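Local coordinates for protein putative tetR family transcriptional regulator (Streptomyces coelicolor A3, PDB 2Q24) that probably binds DNA through an N-terminal helix-turn-helix domain to regulate transcription, as other TetR family proteins do, at residues L61-Y66 with R112-S117. Numbering follows the deposited sequence.
Sequences LIEAAY and RAVVAS
Val114 sets its two methyls on two successive residues of helix 58-75: CG2 on Ile62, CG1 beside Glu63. The valine points from helix 108-116 at the other helix and Ile62 points back; the two side chains run antiparallel and meet along their flanks. CG2 of Ile62 lies 3.4 Å from CG2 of Val114, tighter than usual for two methyls, and the same valine methyl is 3.7 Å from Ile62 CB. With chi1 of -68°, Ile62 sends CG1 beside its backbone N and leaves CG2, anti to that N, for the valine. Ile62 is buried, and its side chain also touches Phe28, Met107, Ala110 and Leu111. The contact joins helix 58-75, which follows the predicted helix-turn-helix, to a short helix of the C-terminal part, in the all-helical two-part architecture of TetR family regulators. Val114 CG1 is anti to its own N (chi1 178°) and reaches Glu63 OE1 at 4.1 Å, a loose van der Waals approach. The Glu63 chain is extended and lies roughly perpendicular to the valine. No hydrogen bond links the two segments; the other carboxylate oxygen, OE2, makes a salt bridge with Arg67 of its own chain. OE2 also lies close to OE2 of Glu63 of the second subunit, a repulsion probably tempered by that Arg67 and, more weakly, by Arg67 of the second subunit.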
loop_
_atom_site.group_PDB
_atom_site.type_symbol
_atom_site.label_atom_id
_atom_site.label_comp_id
_atom_site.label_asym_id
_atom_site.label_seq_id
_atom_site.Cartn_x
_atom_site.Cartn_y
_atom_site.Cartn_z
ATOM N N LEU B 61 13.103 3.194 -11.437
ATOM C CA LEU B 61 12.688 1.810 -11.794
ATOM C C LEU B 61 12.701 0.889 -10.590
ATOM O O LEU B 61 11.733 0.177 -10.335
ATOM C CB LEU B 61 13.543 1.233 -12.951
ATOM C CG LEU B 61 13.100 -0.145 -13.449
ATOM C CD1 LEU B 61 11.634 -0.090 -13.935
ATOM C CD2 LEU B 61 14.048 -0.699 -14.550
ATOM N N ILE B 62 13.795 0.895 -9.833
ATOM C CA ILE B 62 13.899 0.056 -8.626
ATOM C C ILE B 62 12.794 0.397 -7.636
ATOM O O ILE B 62 12.098 -0.494 -7.157
ATOM C CB ILE B 62 15.268 0.297 -7.935
ATOM C CG1 ILE B 62 16.388 -0.258 -8.831
ATOM C CG2 ILE B 62 15.320 -0.376 -6.545
ATOM C CD1 ILE B 62 17.760 0.367 -8.535
ATOM N N GLU B 63 12.621 1.686 -7.344
ATOM C CA GLU B 63 11.547 2.097 -6.396
ATOM C C GLU B 63 10.163 1.655 -6.845
ATOM O O GLU B 63 9.401 1.050 -6.065
ATOM C CB GLU B 63 11.559 3.616 -6.155
ATOM C CG GLU B 63 10.355 4.015 -5.324
ATOM C CD GLU B 63 10.336 5.439 -4.893
ATOM O OE1 GLU B 63 11.398 6.085 -4.864
ATOM O OE2 GLU B 63 9.211 5.912 -4.611
ATOM N N ALA B 64 9.808 1.967 -8.093
ATOM C CA ALA B 64 8.506 1.531 -8.659
ATOM C C ALA B 64 8.291 0.005 -8.622
ATOM O O ALA B 64 7.200 -0.483 -8.282
ATOM C CB ALA B 64 8.361 2.040 -10.092
ATOM N N ALA B 65 9.344 -0.748 -8.951
ATOM C CA ALA B 65 9.309 -2.225 -8.913
ATOM C C ALA B 65 9.030 -2.738 -7.510
ATOM O O ALA B 65 8.129 -3.601 -7.325
ATOM C CB ALA B 65 10.599 -2.822 -9.406
ATOM N N TYR B 66 9.774 -2.201 -6.531
ATOM C CA TYR B 66 9.533 -2.565 -5.131
ATOM C C TYR B 66 8.086 -2.218 -4.707
ATOM O O TYR B 66 7.409 -3.054 -4.099
ATOM C CB TYR B 66 10.572 -1.915 -4.181
ATOM C CG TYR B 66 10.320 -2.294 -2.720
ATOM C CD1 TYR B 66 10.725 -3.556 -2.197
ATOM C CD2 TYR B 66 9.680 -1.400 -1.862
ATOM C CE1 TYR B 66 10.476 -3.874 -0.861
ATOM C CE2 TYR B 66 9.449 -1.715 -0.543
ATOM C CZ TYR B 66 9.828 -2.950 -0.065
ATOM O OH TYR B 66 9.557 -3.245 1.250
ATOM N N ARG B 112 19.298 -0.053 -1.549
ATOM C CA ARG B 112 20.344 0.845 -1.002
ATOM C C ARG B 112 20.650 2.038 -1.916
ATOM O O ARG B 112 20.813 3.163 -1.439
ATOM C CB ARG B 112 21.628 0.061 -0.811
ATOM C CG ARG B 112 22.327 0.278 0.527
ATOM C CD ARG B 112 21.792 -0.742 1.561
ATOM N NE ARG B 112 22.080 -2.161 1.257
ATOM C CZ ARG B 112 23.168 -2.629 0.627
ATOM N NH1 ARG B 112 24.126 -1.806 0.197
ATOM N NH2 ARG B 112 23.299 -3.936 0.420
ATOM N N ALA B 113 20.718 1.789 -3.223
ATOM C CA ALA B 113 21.090 2.811 -4.212
ATOM C C ALA B 113 19.970 3.840 -4.406
ATOM O O ALA B 113 20.225 5.013 -4.720
ATOM C CB ALA B 113 21.450 2.159 -5.529
ATOM N N VAL B 114 18.728 3.407 -4.201
ATOM C CA VAL B 114 17.625 4.349 -4.188
ATOM C C VAL B 114 17.776 5.315 -2.983
ATOM O O VAL B 114 17.624 6.538 -3.146
ATOM C CB VAL B 114 16.258 3.642 -4.116
ATOM C CG1 VAL B 114 15.137 4.660 -4.061
ATOM C CG2 VAL B 114 16.066 2.722 -5.313
ATOM N N VAL B 115 18.068 4.765 -1.809
ATOM C CA VAL B 115 18.322 5.578 -0.625
ATOM C C VAL B 115 19.448 6.575 -0.870
ATOM O O VAL B 115 19.288 7.775 -0.652
ATOM C CB VAL B 115 18.677 4.704 0.593
ATOM C CG1 VAL B 115 18.984 5.577 1.800
ATOM C CG2 VAL B 115 17.545 3.736 0.899
ATOM N N ALA B 116 20.590 6.069 -1.326
ATOM C CA ALA B 116 21.812 6.862 -1.379
ATOM C C ALA B 116 21.692 7.993 -2.397
ATOM O O ALA B 116 22.546 8.878 -2.457
ATOM C CB ALA B 116 23.006 5.977 -1.705
ATOM N N SER B 117 20.630 7.955 -3.193
ATOM C CA SER B 117 20.305 9.066 -4.101
ATOM C C SER B 117 19.189 9.946 -3.528
ATOM O O SER B 117 18.704 10.869 -4.197
ATOM C CB SER B 117 19.878 8.550 -5.488
ATOM O OG SER B 117 20.898 8.756 -6.465
#